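Local coordinates for protein nicking enzyme (Staphylococcus aureus, PDB 4HT4) that probably nicks one strand of a conjugative resistance plasmid as a DNA relaxase, recognising a DNA hairpin, to start plasmid transfer in Staphylococcus aureus, at residues A[1-5]-A[188-192]; A[70-75]-A[145-149]. The protein carries 1 engineered substitution. All coordinates share one frame; numbering follows the deposited sequence.

Contact 1 (A[1-5]-A[188-192]); sequences AMYHF and RVSAD. With nucleotides of chain B.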
loop_
_atom_site.group_PDB
_atom_site.type_symbol
_atom_site.label_atom_id
_atom_site.label_comp_id
_atom_site.label_asym_id
_atom_site.label_seq_id
_atom_site.Cartn_x
_atom_site.Cartn_y
_atom_site.Cartn_z
ATOM N N ALA A 1 3.986 -0.433 20.000
ATOM C CA ALA A 1 4.323 -1.349 21.082
ATOM C C ALA A 1 4.052 -2.798 20.692
ATOM O O ALA A 1 3.939 -3.665 21.557
ATOM C CB ALA A 1 3.549 -0.991 22.342
HETATM N N MSE A 2 3.948 -3.054 19.391
HETATM C CA MSE A 2 3.672 -4.399 18.899
HETATM C C MSE A 2 3.960 -4.508 17.403
HETATM O O MSE A 2 3.732 -3.562 16.649
HETATM C CB MSE A 2 2.217 -4.777 19.180
HETATM C CG MSE A 2 1.970 -6.270 19.300
HETATM SE SE MSE A 2 0.069 -6.661 19.384
HETATM C CE MSE A 2 -0.430 -5.905 17.660
ATOM N N TYR A 3 4.459 -5.665 16.977
ATOM C CA TYR A 3 4.790 -5.879 15.573
ATOM C C TYR A 3 3.680 -6.602 14.824
ATOM O O TYR A 3 3.186 -7.639 15.268
ATOM C CB TYR A 3 6.090 -6.672 15.437
ATOM C CG TYR A 3 6.610 -6.763 14.020
ATOM C CD1 TYR A 3 7.469 -5.795 13.514
ATOM C CD2 TYR A 3 6.248 -7.816 13.189
ATOM C CE1 TYR A 3 7.951 -5.872 12.219
ATOM C CE2 TYR A 3 6.724 -7.900 11.892
ATOM C CZ TYR A 3 7.573 -6.928 11.413
ATOM O OH TYR A 3 8.049 -7.009 10.125
ATOM N N HIS A 4 3.299 -6.051 13.678
ATOM C CA HIS A 4 2.367 -6.720 12.785
ATOM C C HIS A 4 2.618 -6.307 11.344
ATOM O O HIS A 4 2.516 -5.131 10.996
ATOM C CB HIS A 4 0.919 -6.423 13.165
ATOM C CG HIS A 4 -0.080 -7.007 12.215
ATOM N ND1 HIS A 4 -0.208 -8.365 12.014
ATOM C CD2 HIS A 4 -0.987 -6.419 11.402
ATOM C CE1 HIS A 4 -1.158 -8.588 11.123
ATOM N NE2 HIS A 4 -1.647 -7.422 10.736
ATOM N N PHE A 5 2.947 -7.284 10.508
ATOM C CA PHE A 5 3.194 -7.032 9.098
ATOM C C PHE A 5 2.492 -8.085 8.252
ATOM O O PHE A 5 2.783 -9.275 8.364
ATOM C CB PHE A 5 4.698 -7.043 8.814
ATOM C CG PHE A 5 5.049 -6.761 7.379
ATOM C CD1 PHE A 5 5.237 -5.463 6.942
ATOM C CD2 PHE A 5 5.203 -7.796 6.472
ATOM C CE1 PHE A 5 5.564 -5.202 5.627
ATOM C CE2 PHE A 5 5.529 -7.541 5.158
ATOM C CZ PHE A 5 5.709 -6.243 4.736
ATOM N N ARG A 188 11.046 -1.128 21.945
ATOM C CA ARG A 188 11.404 -1.454 20.570
ATOM C C ARG A 188 10.581 -2.640 20.084
ATOM O O ARG A 188 9.769 -3.186 20.833
ATOM C CB ARG A 188 12.899 -1.752 20.454
ATOM C CG ARG A 188 13.792 -0.619 20.934
ATOM C CD ARG A 188 13.533 0.660 20.155
ATOM N NE ARG A 188 13.658 1.846 20.997
ATOM C CZ ARG A 188 14.777 2.547 21.143
ATOM N NH1 ARG A 188 15.880 2.185 20.500
ATOM N NH2 ARG A 188 14.795 3.614 21.931
ATOM N N VAL A 189 10.786 -3.043 18.833
ATOM C CA VAL A 189 9.974 -4.108 18.252
ATOM C C VAL A 189 10.786 -5.074 17.382
ATOM O O VAL A 189 11.823 -4.704 16.827
ATOM C CB VAL A 189 8.778 -3.529 17.464
ATOM C CG1 VAL A 189 9.096 -3.434 15.980
ATOM C CG2 VAL A 189 7.539 -4.370 17.696
ATOM N N SER A 190 10.311 -6.313 17.280
ATOM C CA SER A 190 11.016 -7.353 16.537
ATOM C C SER A 190 10.086 -8.077 15.569
ATOM O O SER A 190 8.878 -8.149 15.792
ATOM C CB SER A 190 11.654 -8.362 17.495
ATOM O OG SER A 190 12.293 -9.409 16.785
ATOM N N ALA A 191 10.660 -8.623 14.502
ATOM C CA ALA A 191 9.877 -9.245 13.440
ATOM C C ALA A 191 9.791 -10.765 13.567
ATOM O O ALA A 191 8.742 -11.356 13.309
ATOM C CB ALA A 191 10.441 -8.862 12.081
ATOM N N ASP A 192 10.894 -11.394 13.958
ATOM C CA ASP A 192 10.964 -12.851 14.022
ATOM C C ASP A 192 10.126 -13.452 15.148
ATOM O O ASP A 192 9.480 -12.732 15.910
ATOM C CB ASP A 192 12.418 -13.312 14.143
ATOM P P DT B 24 -2.112 -14.052 18.194
ATOM O OP1 DT B 24 -1.219 -14.950 18.959
ATOM O OP2 DT B 24 -3.518 -14.443 17.956
ATOM O "O5'" DT B 24 -2.128 -12.613 18.888
ATOM C "C5'" DT B 24 -0.918 -11.887 19.043
ATOM C "C4'" DT B 24 -1.208 -10.400 19.056
ATOM O "O4'" DT B 24 -1.239 -9.907 17.694
ATOM C "C3'" DT B 24 -2.543 -10.028 19.694
ATOM O "O3'" DT B 24 -2.337 -9.041 20.697
ATOM C "C2'" DT B 24 -3.386 -9.506 18.531
ATOM C "C1'" DT B 24 -2.322 -9.015 17.557
ATOM N N1 DT B 24 -2.749 -9.025 16.134
ATOM C C2 DT B 24 -3.132 -7.844 15.543
ATOM O O2 DT B 24 -3.142 -6.779 16.128
ATOM N N3 DT B 24 -3.508 -7.955 14.230
ATOM C C4 DT B 24 -3.535 -9.103 13.465
ATOM O O4 DT B 24 -3.890 -9.103 12.291
ATOM C C5 DT B 24 -3.123 -10.303 14.143
ATOM C C7 DT B 24 -3.114 -11.611 13.413
ATOM C C6 DT B 24 -2.754 -10.210 15.427
ATOM P P DG B 25 -3.126 -9.135 22.093
ATOM O OP1 DG B 25 -2.184 -8.739 23.164
ATOM O OP2 DG B 25 -3.798 -10.453 22.152
ATOM O "O5'" DG B 25 -4.253 -8.010 21.969
ATOM C "C5'" DG B 25 -3.855 -6.650 21.990
ATOM C "C4'" DG B 25 -4.838 -5.779 21.236
ATOM O "O4'" DG B 25 -4.363 -4.411 21.289
ATOM C "C3'" DG B 25 -4.940 -6.069 19.749
ATOM O "O3'" DG B 25 -6.066 -5.391 19.225
ATOM C "C2'" DG B 25 -3.661 -5.395 19.282
ATOM C "C1'" DG B 25 -3.802 -4.075 20.034
ATOM N N9 DG B 25 -2.552 -3.358 20.262
ATOM C C8 DG B 25 -1.846 -3.294 21.438
ATOM N N7 DG B 25 -0.765 -2.572 21.350
ATOM C C5 DG B 25 -0.754 -2.126 20.034
ATOM C C6 DG B 25 0.180 -1.304 19.362
ATOM O O6 DG B 25 1.216 -0.788 19.808
ATOM N N1 DG B 25 -0.188 -1.097 18.035
ATOM C C2 DG B 25 -1.312 -1.619 17.439
ATOM N N2 DG B 25 -1.490 -1.303 16.149
ATOM N N3 DG B 25 -2.196 -2.392 18.058
ATOM C C4 DG B 25 -1.850 -2.602 19.351
#

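Contact 2 (A[70-75]-A[145-149]); sequences KVHDVE and EFEPK. With nucleotides of chain B.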
loop_
_atom_site.group_PDB
_atom_site.type_symbol
_atom_site.label_atom_id
_atom_site.label_comp_id
_atom_site.label_asym_id
_atom_site.label_seq_id
_atom_site.Cartn_x
_atom_site.Cartn_y
_atom_site.Cartn_z
ATOM N N LYS A 70 -6.762 2.871 -14.343
ATOM C CA LYS A 70 -5.629 2.659 -15.231
ATOM C C LYS A 70 -5.012 1.295 -14.947
ATOM O O LYS A 70 -4.525 0.622 -15.853
ATOM C CB LYS A 70 -4.587 3.760 -15.037
ATOM C CG LYS A 70 -3.434 3.712 -16.024
ATOM C CD LYS A 70 -3.886 4.108 -17.421
ATOM C CE LYS A 70 -2.710 4.168 -18.381
ATOM N NZ LYS A 70 -3.128 4.594 -19.745
ATOM N N VAL A 71 -5.041 0.896 -13.679
ATOM C CA VAL A 71 -4.542 -0.412 -13.272
ATOM C C VAL A 71 -5.469 -1.517 -13.763
ATOM O O VAL A 71 -5.016 -2.500 -14.348
ATOM C CB VAL A 71 -4.382 -0.509 -11.743
ATOM C CG1 VAL A 71 -4.093 -1.941 -11.326
ATOM C CG2 VAL A 71 -3.277 0.419 -11.269
ATOM N N HIS A 72 -6.768 -1.346 -13.532
ATOM C CA HIS A 72 -7.766 -2.304 -14.000
ATOM C C HIS A 72 -7.696 -2.488 -15.511
ATOM O O HIS A 72 -7.990 -3.565 -16.029
ATOM C CB HIS A 72 -9.172 -1.853 -13.601
ATOM C CG HIS A 72 -9.596 -2.323 -12.245
ATOM N ND1 HIS A 72 -10.687 -1.800 -11.586
ATOM C CD2 HIS A 72 -9.082 -3.273 -11.429
ATOM C CE1 HIS A 72 -10.824 -2.405 -10.419
ATOM N NE2 HIS A 72 -9.863 -3.302 -10.299
ATOM N N ASP A 73 -7.304 -1.428 -16.209
ATOM C CA ASP A 73 -7.149 -1.466 -17.656
ATOM C C ASP A 73 -6.076 -2.467 -18.074
ATOM O O ASP A 73 -6.261 -3.235 -19.019
ATOM C CB ASP A 73 -6.792 -0.076 -18.181
ATOM C CG ASP A 73 -6.566 -0.060 -19.677
ATOM O OD1 ASP A 73 -7.254 -0.820 -20.390
ATOM O OD2 ASP A 73 -5.701 0.712 -20.140
ATOM N N VAL A 74 -4.952 -2.449 -17.365
ATOM C CA VAL A 74 -3.847 -3.351 -17.660
ATOM C C VAL A 74 -4.161 -4.756 -17.154
ATOM O O VAL A 74 -3.723 -5.749 -17.734
ATOM C CB VAL A 74 -2.531 -2.849 -17.036
ATOM C CG1 VAL A 74 -1.353 -3.649 -17.561
ATOM C CG2 VAL A 74 -2.336 -1.373 -17.336
ATOM N N GLU A 75 -4.929 -4.831 -16.073
ATOM C CA GLU A 75 -5.346 -6.110 -15.509
ATOM C C GLU A 75 -6.635 -6.608 -16.149
ATOM O O GLU A 75 -7.585 -6.970 -15.452
ATOM C CB GLU A 75 -5.536 -5.986 -13.999
ATOM C CG GLU A 75 -4.354 -6.469 -13.180
ATOM C CD GLU A 75 -3.112 -5.624 -13.376
ATOM O OE1 GLU A 75 -2.003 -6.135 -13.125
ATOM O OE2 GLU A 75 -3.237 -4.448 -13.768
ATOM N N GLU A 145 3.460 4.201 -18.935
ATOM C CA GLU A 145 2.573 3.059 -19.108
ATOM C C GLU A 145 3.090 1.900 -18.263
ATOM O O GLU A 145 4.286 1.813 -17.986
ATOM C CB GLU A 145 2.504 2.653 -20.581
ATOM C CG GLU A 145 1.990 3.747 -21.510
ATOM C CD GLU A 145 0.478 3.856 -21.513
ATOM O OE1 GLU A 145 -0.196 2.817 -21.346
ATOM O OE2 GLU A 145 -0.041 4.980 -21.687
ATOM N N PHE A 146 2.193 1.012 -17.854
ATOM C CA PHE A 146 2.583 -0.107 -17.002
ATOM C C PHE A 146 3.351 -1.187 -17.757
ATOM O O PHE A 146 2.879 -1.712 -18.766
ATOM C CB PHE A 146 1.361 -0.714 -16.311
ATOM C CG PHE A 146 0.822 0.125 -15.189
ATOM C CD1 PHE A 146 1.358 0.028 -13.916
ATOM C CD2 PHE A 146 -0.215 1.013 -15.407
ATOM C CE1 PHE A 146 0.866 0.802 -12.881
ATOM C CE2 PHE A 146 -0.712 1.789 -14.377
ATOM C CZ PHE A 146 -0.169 1.682 -13.113
ATOM N N GLU A 147 4.537 -1.513 -17.255
ATOM C CA GLU A 147 5.361 -2.572 -17.822
ATOM C C GLU A 147 4.740 -3.928 -17.499
ATOM O O GLU A 147 3.946 -4.035 -16.567
ATOM C CB GLU A 147 6.777 -2.491 -17.250
ATOM C CG GLU A 147 6.854 -2.723 -15.751
ATOM C CD GLU A 147 8.244 -2.478 -15.195
ATOM O OE1 GLU A 147 9.117 -1.999 -15.950
ATOM O OE2 GLU A 147 8.461 -2.763 -14.000
ATOM N N PRO A 148 5.088 -4.969 -18.273
ATOM C CA PRO A 148 4.528 -6.294 -17.987
ATOM C C PRO A 148 5.057 -6.869 -16.679
ATOM O O PRO A 148 6.139 -6.493 -16.224
ATOM C CB PRO A 148 5.014 -7.142 -19.166
ATOM C CG PRO A 148 6.231 -6.437 -19.660
ATOM C CD PRO A 148 5.942 -4.982 -19.473
ATOM N N LYS A 149 4.286 -7.770 -16.081
ATOM C CA LYS A 149 4.714 -8.457 -14.874
ATOM C C LYS A 149 5.686 -9.566 -15.231
ATOM O O LYS A 149 6.620 -9.852 -14.482
ATOM C CB LYS A 149 3.517 -9.086 -14.166
ATOM C CG LYS A 149 2.508 -8.112 -13.608
ATOM C CD LYS A 149 1.287 -8.870 -13.117
ATOM C CE LYS A 149 0.344 -7.964 -12.361
ATOM N NZ LYS A 149 -0.943 -8.644 -12.048
ATOM P P DC B 16 1.622 -9.715 -18.438
ATOM O OP1 DC B 16 1.042 -8.411 -18.829
ATOM O OP2 DC B 16 3.012 -9.779 -17.930
ATOM O "O5'" DC B 16 0.667 -10.386 -17.345
ATOM C "C5'" DC B 16 1.086 -11.562 -16.675
ATOM C "C4'" DC B 16 -0.092 -12.444 -16.314
ATOM O "O4'" DC B 16 0.020 -13.678 -17.065
ATOM C "C3'" DC B 16 -0.167 -12.809 -14.835
ATOM O "O3'" DC B 16 -1.404 -12.374 -14.275
ATOM C "C2'" DC B 16 -0.033 -14.330 -14.772
ATOM C "C1'" DC B 16 -0.122 -14.802 -16.220
ATOM N N1 DC B 16 0.941 -15.790 -16.559
ATOM C C2 DC B 16 0.693 -17.159 -16.407
ATOM O O2 DC B 16 -0.411 -17.531 -15.994
ATOM N N3 DC B 16 1.669 -18.045 -16.719
ATOM C C4 DC B 16 2.849 -17.610 -17.160
ATOM N N4 DC B 16 3.780 -18.521 -17.455
ATOM C C5 DC B 16 3.125 -16.220 -17.319
ATOM C C6 DC B 16 2.151 -15.357 -17.010
ATOM P P DG B 17 -1.547 -12.195 -12.684
ATOM O OP1 DG B 17 -2.612 -11.197 -12.441
ATOM O OP2 DG B 17 -0.190 -11.967 -12.139
ATOM O "O5'" DG B 17 -2.070 -13.621 -12.178
ATOM C "C5'" DG B 17 -3.375 -14.052 -12.539
ATOM C "C4'" DG B 17 -3.771 -15.354 -11.858
ATOM O "O4'" DG B 17 -2.937 -16.439 -12.332
ATOM C "C3'" DG B 17 -3.660 -15.392 -10.338
ATOM O "O3'" DG B 17 -4.665 -16.253 -9.823
ATOM C "C2'" DG B 17 -2.269 -15.976 -10.118
ATOM C "C1'" DG B 17 -2.191 -16.982 -11.261
ATOM N N9 DG B 17 -0.844 -17.193 -11.768
ATOM C C8 DG B 17 0.098 -16.225 -12.004
ATOM N N7 DG B 17 1.215 -16.701 -12.469
ATOM C C5 DG B 17 1.000 -18.071 -12.551
ATOM C C6 DG B 17 1.867 -19.101 -12.987
ATOM O O6 DG B 17 3.032 -19.004 -13.402
ATOM N N1 DG B 17 1.250 -20.347 -12.908
ATOM C C2 DG B 17 -0.034 -20.566 -12.463
ATOM N N2 DG B 17 -0.450 -21.841 -12.461
ATOM N N3 DG B 17 -0.856 -19.608 -12.052
ATOM C C4 DG B 17 -0.268 -18.390 -12.124
#

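Contact 1 (A[1-5]-A[188-192])
Two acceptors grip the terminal nitrogen of Ala1: O6 of the DG25 base of chain B, 2.8 Å from Ala1 N, and the carboxylate of Glu93. The selenomethionine Met2 runs alongside both DG25 and DT24. Met2 CB lies 4.0 Å from DG25 C6, while the bend at chi3 carries the terminal methyl to the sugar and base of DT24, with Met2 CE 3.2 Å from DT24 O2. His4 then lays a face against the C4-O4 side of the thymine, DT24 C4 standing 3.4 Å above the imidazole plane and offset toward the rim.

Tyr3 turns to the other side of the chain and carries the contact with 188-192. With CG anti to the backbone N (chi1 -172°), its ring reaches under Ala191, whose CA makes a CH-pi contact 3.8 Å from the ring centroid and 10° off the normal. Ala191 CB leans over the phenol end, 3.5 Å from Tyr3 CZ. Val189 straddles the near end, CG2 against Tyr3 CB at 3.5 Å and CG1 at the ring edge. Helix 162-182 completes the setting: the Tyr3 hydroxyl bonds to Arg169 O, Trp172 meets the ring with planes at about 45°, and Asn177 and Arg169 hold the backbone at Val189 and Ala191. All this is consistent with an N-terminal arm that contacts the bound DNA in a MobA/MobL relaxase domain, leading into strand 5-11 at the edge of the five-stranded antiparallel sheet.

Contact 2 (A[70-75]-A[145-149])
Lys149 NZ bridges Glu75 and the DG17 phosphate of chain B where the end of helix 64-74 faces the loop before strand 150-151, in a MobA/MobL relaxase domain built on a five-stranded antiparallel sheet. The salt bridge between Lys149 NZ and Glu75 OE1 spans 2.9 Å, though its hydrogen-bond geometry is weak. The same ammonium is hydrogen-bonded to Gln81 O, while its bonds to the DG17 phosphate are weak, 3.1 Å from Lys149 NZ to DG17 OP1. Beyond CG the lysine chain is extended, which carries NZ from its own backbone across to the acidic group. The preceding phosphate is met by the backbone, through a weak bond of 3.0 Å from Lys149 N to DC16 OP2.

The next shell positions this pair. Arg138 forms a second salt bridge to Glu75 OE1. Farther along, Phe146 packs the loop onto the helix: Val71 CG2 approaches its CZ at 3.8 Å, and Val74 CG2 approaches CD2 at 3.7 Å, both obliquely. Outermost, a long ion pair links Lys70 NZ to Glu145, and Lys70 CG meets the ring edge in its plane, 3.7 Å from Phe146 CE2.

Overall arrangement
The two contacts lie on opposite sides of the chain's centre, their own centres 34 Å apart, and both combine an intrachain contact with bound DNA of chain B. Contact 1 is a surface contact that joins the two ends of the chain, and contact 2, partly buried, is nested within the loop so closed. Different elements are held: the approach to edge strand 5-11 and the tail after helix 162-182 in one, helix 64-74 and the loop before strand 150-151 in the other. Their chemistry differs accordingly. Contact 1 addresses bases and sugar and is apolar across its segments; contact 2 addresses phosphates and adds ion pairs to the packing of an aromatic ring.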